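Side-chain contacts in enoyl-CoA hydratase/carnithine racemase (Thermus thermophilus JL-18, PDB 6SL9), which probably forms oxepin-CoA by isomerisation in bacterial phenylacetic acid catabolism, as a trimeric crotonase-family enzyme: residues I6-Q11 against Y37-E42; F145-L150 against L174-R179; K209-E214 against A228-Q233. All coordinates share one frame; numbering follows the deposited sequence.

Contact 1 (I6-Q11 against Y37-E42)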
loop_
_atom_site.group_PDB
_atom_site.type_symbol
_atom_site.label_atom_id
_atom_site.label_comp_id
_atom_site.label_asym_id
_atom_site.label_seq_id
_atom_site.Cartn_x
_atom_site.Cartn_y
_atom_site.Cartn_z
ATOM N N ILE A 6 -1.948 28.635 -18.342
ATOM C CA ILE A 6 -0.853 28.199 -17.430
ATOM C C ILE A 6 0.121 29.356 -17.301
ATOM O O ILE A 6 0.851 29.688 -18.238
ATOM C CB ILE A 6 -0.171 26.917 -17.905
ATOM C CG1 ILE A 6 -1.164 25.777 -18.103
ATOM C CG2 ILE A 6 0.920 26.520 -16.945
ATOM C CD1 ILE A 6 -1.800 25.258 -16.829
ATOM N N LEU A 7 0.098 30.035 -16.175
ATOM C CA LEU A 7 1.103 31.092 -15.929
ATOM C C LEU A 7 2.427 30.442 -15.601
ATOM O O LEU A 7 2.460 29.389 -14.948
ATOM C CB LEU A 7 0.657 32.012 -14.801
ATOM C CG LEU A 7 -0.605 32.831 -15.055
ATOM C CD1 LEU A 7 -1.126 33.486 -13.759
ATOM C CD2 LEU A 7 -0.374 33.922 -16.086
ATOM N N LYS A 8 3.508 31.075 -16.024
ATOM C CA LYS A 8 4.857 30.574 -15.784
ATOM C C LYS A 8 5.718 31.694 -15.229
ATOM O O LYS A 8 5.761 32.768 -15.837
ATOM C CB LYS A 8 5.515 30.120 -17.078
ATOM C CG LYS A 8 4.849 28.966 -17.762
ATOM C CD LYS A 8 5.594 28.564 -19.044
ATOM C CE LYS A 8 5.493 29.621 -20.115
ATOM N NZ LYS A 8 6.074 29.189 -21.408
ATOM N N GLU A 9 6.486 31.401 -14.195
ATOM C CA GLU A 9 7.473 32.374 -13.706
ATOM C C GLU A 9 8.632 31.564 -13.116
ATOM O O GLU A 9 8.409 30.642 -12.416
ATOM C CB GLU A 9 6.836 33.245 -12.628
ATOM C CG GLU A 9 7.813 34.015 -11.778
ATOM C CD GLU A 9 7.227 34.523 -10.477
ATOM O OE1 GLU A 9 8.038 34.889 -9.604
ATOM O OE2 GLU A 9 5.986 34.529 -10.339
ATOM N N ARG A 10 9.846 32.002 -13.340
ATOM C CA ARG A 10 11.026 31.388 -12.764
ATOM C C ARG A 10 11.481 32.240 -11.581
ATOM O O ARG A 10 11.609 33.472 -11.680
ATOM C CB ARG A 10 12.174 31.198 -13.754
ATOM C CG ARG A 10 13.321 30.387 -13.161
ATOM C CD ARG A 10 14.324 29.839 -14.159
ATOM N NE ARG A 10 14.989 30.868 -14.961
ATOM C CZ ARG A 10 16.096 31.513 -14.645
ATOM N NH1 ARG A 10 16.603 32.366 -15.510
ATOM N NH2 ARG A 10 16.686 31.335 -13.475
ATOM N N GLN A 11 11.683 31.586 -10.450
ATOM C CA GLN A 11 12.252 32.211 -9.234
ATOM C C GLN A 11 13.474 31.358 -8.882
ATOM O O GLN A 11 13.308 30.155 -8.555
ATOM C CB GLN A 11 11.222 32.204 -8.118
ATOM C CG GLN A 11 9.945 32.943 -8.455
ATOM C CD GLN A 11 9.417 33.569 -7.199
ATOM O OE1 GLN A 11 10.166 33.857 -6.279
ATOM N NE2 GLN A 11 8.112 33.719 -7.125
ATOM N N TYR A 37 1.274 20.546 -20.394
ATOM C CA TYR A 37 2.272 19.671 -21.012
ATOM C C TYR A 37 3.450 20.530 -21.493
ATOM O O TYR A 37 4.610 20.225 -21.236
ATOM C CB TYR A 37 1.648 18.861 -22.142
ATOM C CG TYR A 37 2.587 17.902 -22.821
ATOM C CD1 TYR A 37 3.367 18.337 -23.861
ATOM C CD2 TYR A 37 2.644 16.588 -22.455
ATOM C CE1 TYR A 37 4.216 17.462 -24.533
ATOM C CE2 TYR A 37 3.490 15.702 -23.078
ATOM C CZ TYR A 37 4.280 16.142 -24.135
ATOM O OH TYR A 37 5.087 15.270 -24.827
ATOM N N ALA A 38 3.145 21.576 -22.276
ATOM C CA ALA A 38 4.191 22.400 -22.874
ATOM C C ALA A 38 5.044 23.029 -21.762
ATOM O O ALA A 38 6.285 23.149 -21.922
ATOM C CB ALA A 38 3.608 23.443 -23.798
ATOM N N ALA A 39 4.422 23.483 -20.681
ATOM C CA ALA A 39 5.150 24.149 -19.582
ATOM C C ALA A 39 6.027 23.137 -18.845
ATOM O O ALA A 39 7.148 23.458 -18.476
ATOM C CB ALA A 39 4.185 24.790 -18.656
ATOM N N LEU A 40 5.505 21.937 -18.573
ATOM C CA LEU A 40 6.318 20.848 -17.960
ATOM C C LEU A 40 7.513 20.495 -18.837
ATOM O O LEU A 40 8.651 20.396 -18.342
ATOM C CB LEU A 40 5.449 19.607 -17.721
ATOM C CG LEU A 40 4.310 19.763 -16.732
ATOM C CD1 LEU A 40 3.370 18.579 -16.826
ATOM C CD2 LEU A 40 4.802 19.950 -15.306
ATOM N N LYS A 41 7.242 20.379 -20.126
ATOM C CA LYS A 41 8.341 20.094 -21.075
ATOM C C LYS A 41 9.399 21.212 -21.047
ATOM O O LYS A 41 10.601 20.928 -21.044
ATOM C CB LYS A 41 7.751 19.892 -22.459
ATOM C CG LYS A 41 8.750 19.496 -23.536
ATOM C CD LYS A 41 8.094 19.554 -24.879
ATOM C CE LYS A 41 9.020 19.167 -26.004
ATOM N NZ LYS A 41 8.412 19.457 -27.316
ATOM N N GLU A 42 8.954 22.467 -21.094
ATOM C CA GLU A 42 9.916 23.601 -21.092
ATOM C C GLU A 42 10.723 23.581 -19.793
ATOM O O GLU A 42 11.925 23.786 -19.849
ATOM C CB GLU A 42 9.166 24.953 -21.181
ATOM C CG GLU A 42 10.030 26.196 -21.214
ATOM C CD GLU A 42 9.209 27.429 -21.629
ATOM O OE1 GLU A 42 8.840 28.180 -20.741
ATOM O OE2 GLU A 42 8.858 27.545 -22.832
#
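K8 and E42 meet at the open edge of this strand-helix pair, where the ammonium of K8 reaches one oxygen of the glutamate. NZ of K8 lies 3.0 Å from OE1 of E42, on the syn side of the carboxylate but 29° out of its plane; the other oxygen, OE2 of E42, is farther from that NZ at 3.5 Å. OE1 thus takes the hydrogen bond of the salt bridge, with OE2 a looser second neighbour, and the two side chains cross at about a right angle. The bend in the lysine chain at chi3 (-68°) lifts CE off A39, and NZ then runs on past it to the carboxylate of E42, which reaches up with its CG anti to the backbone N.

Beneath the charged pair the contact turns apolar. The methyl of A39 is shared by two strand residues: CD of K8 lies 4.0 Å from CB of A39, and CG2 of I6 touches the same CB at 4.1 Å. K8 thus uses its methylene chain against the helix and its tip against the acid, one helical turn on from A39.

Further out, L17 of strand 14-19 touches both K8 and A39, and I6 also packs on L32, A35 and L36 of the same helix. Strand 6-11 pairs antiparallel with 14-19 through backbone bonds at L7 and E9. The segment axes approach to 9.6 Å at 18°, so helix 30-45 runs nearly along an edge strand of the six-stranded mixed sheet, the alpha-on-beta layering of the crotonase fold.

Contact 2 (F145-L150 against L174-R179)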
loop_
_atom_site.group_PDB
_atom_site.type_symbol
_atom_site.label_atom_id
_atom_site.label_comp_id
_atom_site.label_asym_id
_atom_site.label_seq_id
_atom_site.Cartn_x
_atom_site.Cartn_y
_atom_site.Cartn_z
ATOM N N PHE A 145 -4.688 4.944 -9.864
ATOM C CA PHE A 145 -3.299 4.495 -9.608
ATOM C C PHE A 145 -2.838 5.120 -8.311
ATOM O O PHE A 145 -2.376 4.411 -7.403
ATOM C CB PHE A 145 -2.498 4.847 -10.842
ATOM C CG PHE A 145 -1.026 4.517 -10.735
ATOM C CD1 PHE A 145 -0.138 5.436 -10.206
ATOM C CD2 PHE A 145 -0.493 3.346 -11.243
ATOM C CE1 PHE A 145 1.196 5.140 -10.062
ATOM C CE2 PHE A 145 0.881 3.075 -11.192
ATOM C CZ PHE A 145 1.735 3.984 -10.597
ATOM N N LEU A 146 -2.891 6.438 -8.233
ATOM C CA LEU A 146 -2.292 7.133 -7.096
ATOM C C LEU A 146 -3.031 6.938 -5.798
ATOM O O LEU A 146 -2.390 6.773 -4.760
ATOM C CB LEU A 146 -2.244 8.640 -7.396
ATOM C CG LEU A 146 -1.157 9.146 -8.333
ATOM C CD1 LEU A 146 -1.331 10.639 -8.466
ATOM C CD2 LEU A 146 0.235 8.833 -7.802
ATOM N N LEU A 147 -4.358 6.989 -5.805
ATOM C CA LEU A 147 -5.043 7.073 -4.504
ATOM C C LEU A 147 -4.813 5.859 -3.619
ATOM O O LEU A 147 -4.464 6.083 -2.456
ATOM C CB LEU A 147 -6.513 7.390 -4.720
ATOM C CG LEU A 147 -7.261 7.769 -3.451
ATOM C CD1 LEU A 147 -6.695 9.032 -2.855
ATOM C CD2 LEU A 147 -8.721 7.991 -3.796
ATOM N N PRO A 148 -4.949 4.625 -4.107
ATOM C CA PRO A 148 -4.699 3.510 -3.212
ATOM C C PRO A 148 -3.246 3.452 -2.720
ATOM O O PRO A 148 -3.009 3.041 -1.580
ATOM C CB PRO A 148 -5.065 2.288 -4.028
ATOM C CG PRO A 148 -5.783 2.796 -5.257
ATOM C CD PRO A 148 -5.407 4.202 -5.455
ATOM N N ARG A 149 -2.289 3.867 -3.566
ATOM C CA ARG A 149 -0.868 3.875 -3.138
ATOM C C ARG A 149 -0.658 4.924 -2.021
ATOM O O ARG A 149 0.146 4.697 -1.087
ATOM C CB ARG A 149 -0.010 4.187 -4.401
ATOM C CG ARG A 149 -0.007 3.031 -5.420
ATOM C CD ARG A 149 0.599 3.407 -6.744
ATOM N NE ARG A 149 0.934 2.335 -7.653
ATOM C CZ ARG A 149 0.037 1.556 -8.235
ATOM N NH1 ARG A 149 -1.241 1.898 -8.130
ATOM N NH2 ARG A 149 0.398 0.562 -9.068
ATOM N N LEU A 150 -1.308 6.094 -2.133
ATOM C CA LEU A 150 -1.088 7.199 -1.184
ATOM C C LEU A 150 -1.833 6.967 0.127
ATOM O O LEU A 150 -1.272 7.367 1.165
ATOM C CB LEU A 150 -1.507 8.525 -1.808
ATOM C CG LEU A 150 -0.675 9.007 -2.989
ATOM C CD1 LEU A 150 -1.325 10.227 -3.591
ATOM C CD2 LEU A 150 0.756 9.312 -2.572
ATOM N N LEU A 174 -4.371 11.520 6.084
ATOM C CA LEU A 174 -4.426 10.380 5.140
ATOM C C LEU A 174 -3.150 10.242 4.314
ATOM O O LEU A 174 -3.002 9.133 3.713
ATOM C CB LEU A 174 -5.615 10.594 4.196
ATOM C CG LEU A 174 -6.989 10.528 4.850
ATOM C CD1 LEU A 174 -8.056 10.580 3.794
ATOM C CD2 LEU A 174 -7.150 9.273 5.727
ATOM N N GLY A 175 -2.306 11.278 4.232
ATOM C CA GLY A 175 -1.179 11.299 3.267
ATOM C C GLY A 175 -1.510 11.946 1.935
ATOM O O GLY A 175 -0.617 12.009 1.061
ATOM N N LEU A 176 -2.677 12.518 1.739
ATOM C CA LEU A 176 -2.920 13.299 0.494
ATOM C C LEU A 176 -1.996 14.507 0.430
ATOM O O LEU A 176 -1.590 14.906 -0.694
ATOM C CB LEU A 176 -4.370 13.731 0.434
ATOM C CG LEU A 176 -5.375 12.595 0.298
ATOM C CD1 LEU A 176 -6.780 13.138 0.297
ATOM C CD2 LEU A 176 -5.136 11.707 -0.913
ATOM N N VAL A 177 -1.664 15.089 1.574
ATOM C CA VAL A 177 -0.614 16.148 1.595
ATOM C C VAL A 177 0.379 15.834 2.695
ATOM O O VAL A 177 0.053 15.047 3.612
ATOM C CB VAL A 177 -1.203 17.555 1.743
ATOM C CG1 VAL A 177 -2.074 17.938 0.557
ATOM C CG2 VAL A 177 -1.892 17.709 3.065
ATOM N N HIS A 178 1.547 16.459 2.604
ATOM C CA HIS A 178 2.640 16.334 3.595
ATOM C C HIS A 178 2.614 17.433 4.663
ATOM O O HIS A 178 3.195 17.223 5.707
ATOM C CB HIS A 178 3.984 16.307 2.875
ATOM C CG HIS A 178 4.124 15.150 1.919
ATOM N ND1 HIS A 178 4.043 15.339 0.564
ATOM C CD2 HIS A 178 4.364 13.834 2.152
ATOM C CE1 HIS A 178 4.264 14.142 0.016
ATOM N NE2 HIS A 178 4.410 13.199 0.959
ATOM N N ARG A 179 2.021 18.575 4.357
ATOM C CA ARG A 179 2.018 19.737 5.258
ATOM C C ARG A 179 0.761 20.564 5.003
ATOM O O ARG A 179 0.337 20.667 3.862
ATOM C CB ARG A 179 3.247 20.621 5.041
ATOM C CG ARG A 179 3.504 21.596 6.182
ATOM C CD ARG A 179 4.838 22.300 6.322
ATOM N NE ARG A 179 5.954 21.944 5.468
ATOM C CZ ARG A 179 6.816 22.856 4.969
ATOM N NH1 ARG A 179 7.840 22.472 4.220
ATOM N NH2 ARG A 179 6.602 24.154 5.151
#
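L150 and G175 have the nearest CA atoms of the two segments, 6.1 Å apart, and the end of one helix here faces the end of another. Helix 143-151 is kinked at P148, whose nitrogen has no hydrogen to give to the turn before; helix 168-174 ends at L174, and G175 closes it in a Schellman motif. The positive phi of G175 (92°) is one that glycine readily adopts, and its bare CA lets this turn come up to O of L150. No hydrogen bond joins the segments: O of L150 and O of L174 lie 3.6 Å apart, two carbonyl oxygens turned towards each other.

Beyond the Schellman turn the chain runs towards strand 179-181, at the edge of the six-stranded sheet of the crotonase core. R120 of strand 119-123 receives it, its guanidinium bonding to the carbonyls of G175 and L176, while its side chain also lies against L150.

Among the side chains, a methyl pair spans the gap, with CD1 of L147 3.7 Å from CD2 of L176. L147 sends CG anti to its backbone nitrogen (chi1 -169°), whereas L176 has CG beside its own nitrogen, and the two chains cross obliquely. L115 of helix 109-115 packs on L150 and L176 alike.

On the face of helix 143-151 turned to the neighbouring subunits, R149 folds back over F145. NE of R149 lies 3.4 Å above the phenyl plane of F145, offset towards its rim, and NH1 of R149 bonds to O of F145 at 2.9 Å, with an N-H...O angle of 154°. NH2 of R149 continues to the carbonyl of T215 in the second subunit, and H178 bonds through NE2 to the carbonyl of A154 in the third.

Contact 3 (K209-E214 against A228-Q233)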
loop_
_atom_site.group_PDB
_atom_site.type_symbol
_atom_site.label_atom_id
_atom_site.label_comp_id
_atom_site.label_asym_id
_atom_site.label_seq_id
_atom_site.Cartn_x
_atom_site.Cartn_y
_atom_site.Cartn_z
ATOM N N LYS A 209 12.235 8.791 -8.192
ATOM C CA LYS A 209 10.820 8.873 -8.642
ATOM C C LYS A 209 10.492 7.701 -9.553
ATOM O O LYS A 209 9.388 7.147 -9.458
ATOM C CB LYS A 209 10.583 10.201 -9.354
ATOM C CG LYS A 209 10.516 11.357 -8.391
ATOM C CD LYS A 209 10.470 12.672 -9.124
ATOM C CE LYS A 209 9.278 12.799 -10.061
ATOM N NZ LYS A 209 8.942 14.246 -10.292
ATOM N N LYS A 210 11.422 7.296 -10.398
ATOM C CA LYS A 210 11.216 6.162 -11.310
ATOM C C LYS A 210 11.045 4.882 -10.517
ATOM O O LYS A 210 10.162 4.074 -10.828
ATOM C CB LYS A 210 12.403 6.060 -12.268
ATOM C CG LYS A 210 12.551 7.184 -13.271
ATOM C CD LYS A 210 13.632 7.002 -14.380
ATOM C CE LYS A 210 13.976 8.370 -14.971
ATOM N NZ LYS A 210 12.787 9.047 -15.604
ATOM N N LEU A 211 11.897 4.663 -9.515
ATOM C CA LEU A 211 11.769 3.466 -8.668
ATOM C C LEU A 211 10.426 3.428 -7.967
ATOM O O LEU A 211 9.795 2.375 -7.908
ATOM C CB LEU A 211 12.888 3.445 -7.653
ATOM C CG LEU A 211 14.260 3.141 -8.212
ATOM C CD1 LEU A 211 15.316 3.446 -7.149
ATOM C CD2 LEU A 211 14.399 1.682 -8.639
ATOM N N LEU A 212 10.000 4.562 -7.447
ATOM C CA LEU A 212 8.703 4.615 -6.755
ATOM C C LEU A 212 7.570 4.349 -7.709
ATOM O O LEU A 212 6.631 3.630 -7.327
ATOM C CB LEU A 212 8.530 5.962 -6.075
ATOM C CG LEU A 212 9.431 6.201 -4.851
ATOM C CD1 LEU A 212 9.230 7.612 -4.356
ATOM C CD2 LEU A 212 9.147 5.157 -3.769
ATOM N N LEU A 213 7.611 4.862 -8.911
ATOM C CA LEU A 213 6.476 4.714 -9.854
ATOM C C LEU A 213 6.281 3.221 -10.193
ATOM O O LEU A 213 5.174 2.800 -10.461
ATOM C CB LEU A 213 6.693 5.545 -11.111
ATOM C CG LEU A 213 5.469 5.772 -11.964
ATOM C CD1 LEU A 213 4.491 6.678 -11.275
ATOM C CD2 LEU A 213 5.828 6.324 -13.309
ATOM N N GLU A 214 7.369 2.457 -10.219
ATOM C CA GLU A 214 7.315 1.027 -10.643
ATOM C C GLU A 214 7.128 0.078 -9.457
ATOM O O GLU A 214 6.909 -1.109 -9.742
ATOM C CB GLU A 214 8.601 0.626 -11.353
ATOM C CG GLU A 214 8.865 1.487 -12.563
ATOM C CD GLU A 214 9.508 0.775 -13.718
ATOM O OE1 GLU A 214 10.483 1.358 -14.263
ATOM O OE2 GLU A 214 8.906 -0.264 -14.151
ATOM N N ALA A 228 19.832 -1.672 -9.130
ATOM C CA ALA A 228 21.242 -1.786 -9.579
ATOM C C ALA A 228 21.475 -0.870 -10.789
ATOM O O ALA A 228 22.471 -0.163 -10.837
ATOM C CB ALA A 228 21.587 -3.235 -9.874
ATOM N N VAL A 229 20.600 -0.938 -11.785
ATOM C CA VAL A 229 20.786 -0.117 -12.987
ATOM C C VAL A 229 20.761 1.354 -12.626
ATOM O O VAL A 229 21.637 2.126 -13.053
ATOM C CB VAL A 229 19.718 -0.463 -14.041
ATOM C CG1 VAL A 229 19.727 0.502 -15.217
ATOM C CG2 VAL A 229 19.868 -1.882 -14.551
ATOM N N LEU A 230 19.766 1.806 -11.852
ATOM C CA LEU A 230 19.636 3.249 -11.596
ATOM C C LEU A 230 20.712 3.719 -10.635
ATOM O O LEU A 230 21.167 4.841 -10.771
ATOM C CB LEU A 230 18.210 3.540 -11.139
ATOM C CG LEU A 230 17.086 3.179 -12.142
ATOM C CD1 LEU A 230 15.731 3.654 -11.658
ATOM C CD2 LEU A 230 17.347 3.715 -13.549
ATOM N N GLN A 231 21.072 2.902 -9.645
ATOM C CA GLN A 231 22.198 3.299 -8.791
ATOM C C GLN A 231 23.480 3.385 -9.613
ATOM O O GLN A 231 24.327 4.258 -9.317
ATOM C CB GLN A 231 22.392 2.332 -7.640
ATOM C CG GLN A 231 23.289 2.838 -6.517
ATOM C CD GLN A 231 22.562 3.898 -5.709
ATOM O OE1 GLN A 231 22.245 5.006 -6.207
ATOM N NE2 GLN A 231 22.191 3.500 -4.502
ATOM N N GLY A 232 23.649 2.551 -10.597
ATOM C CA GLY A 232 24.831 2.642 -11.476
ATOM C C GLY A 232 24.869 4.001 -12.118
ATOM O O GLY A 232 25.931 4.662 -12.197
ATOM N N GLN A 233 23.718 4.466 -12.604
ATOM C CA GLN A 233 23.603 5.812 -13.217
ATOM C C GLN A 233 23.874 6.878 -12.156
ATOM O O GLN A 233 24.666 7.811 -12.429
ATOM C CB GLN A 233 22.243 5.981 -13.859
ATOM C CG GLN A 233 21.998 5.030 -15.008
ATOM C CD GLN A 233 20.629 5.113 -15.621
ATOM O OE1 GLN A 233 19.873 6.051 -15.372
ATOM N NE2 GLN A 233 20.264 4.072 -16.378
#
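L211 and L230 both hold CG anti to their own carbonyl carbon and beside the backbone nitrogen (chi1 -71° and -61°), which sends the branched ends into the gap between two helices. There the two leucines point at one another from facing helices and overlap alongside. A single methyl does the touching from helix 220-235: CD1 of L230 comes to 3.8 Å from CG of L211, and CD2 of L211 lies at the same 3.8 Å from that CD1, so the methyl rests against the branch point and one arm of its partner.

K210 adds its first methylene, with CB 4.2 Å from CD1 of L230. Its chain then bends at chi4 and turns back from helix 220-235, to a salt bridge between NZ and E95.

The nearest CA atoms, those of L211 and L230, stand 8.4 Å apart, a spacing spanned by leucine side chains. L207, a turn earlier on helix 202-214, also touches L230, while L226 and E227 on the other helix touch L211. These are successive helices of the C-terminal helical part of the crotonase subunit, which also meets the third subunit, where Q231 bonds to V138 and D140. Since no hydrogen bond joins the two segments, the pairing rests on dispersion and the burial of leucine carbon, and the polar ends of K210 and Q231 find their partners outside it.

How the contacts relate
Burial separates contact 1, partly buried with an exposed salt bridge beside a small apolar patch between an edge strand and its covering helix, from the buried contacts 2 and 3, which join their segments through leucines, without a hydrogen bond across. The centre of contact 2 is about 11 Å from the centre of the chain, that of contact 3 about 19 Å, yet both touch the third subunit, whereas no other chain of the assembly reaches contact 1. Contacts 1 and 2 serve opposite edge strands of one sheet, on opposite sides of the chain's centre. Contacts 2 and 3 meet directly, CZ of F145 packing 3.6 Å from O of L213; contact 1 touches neither.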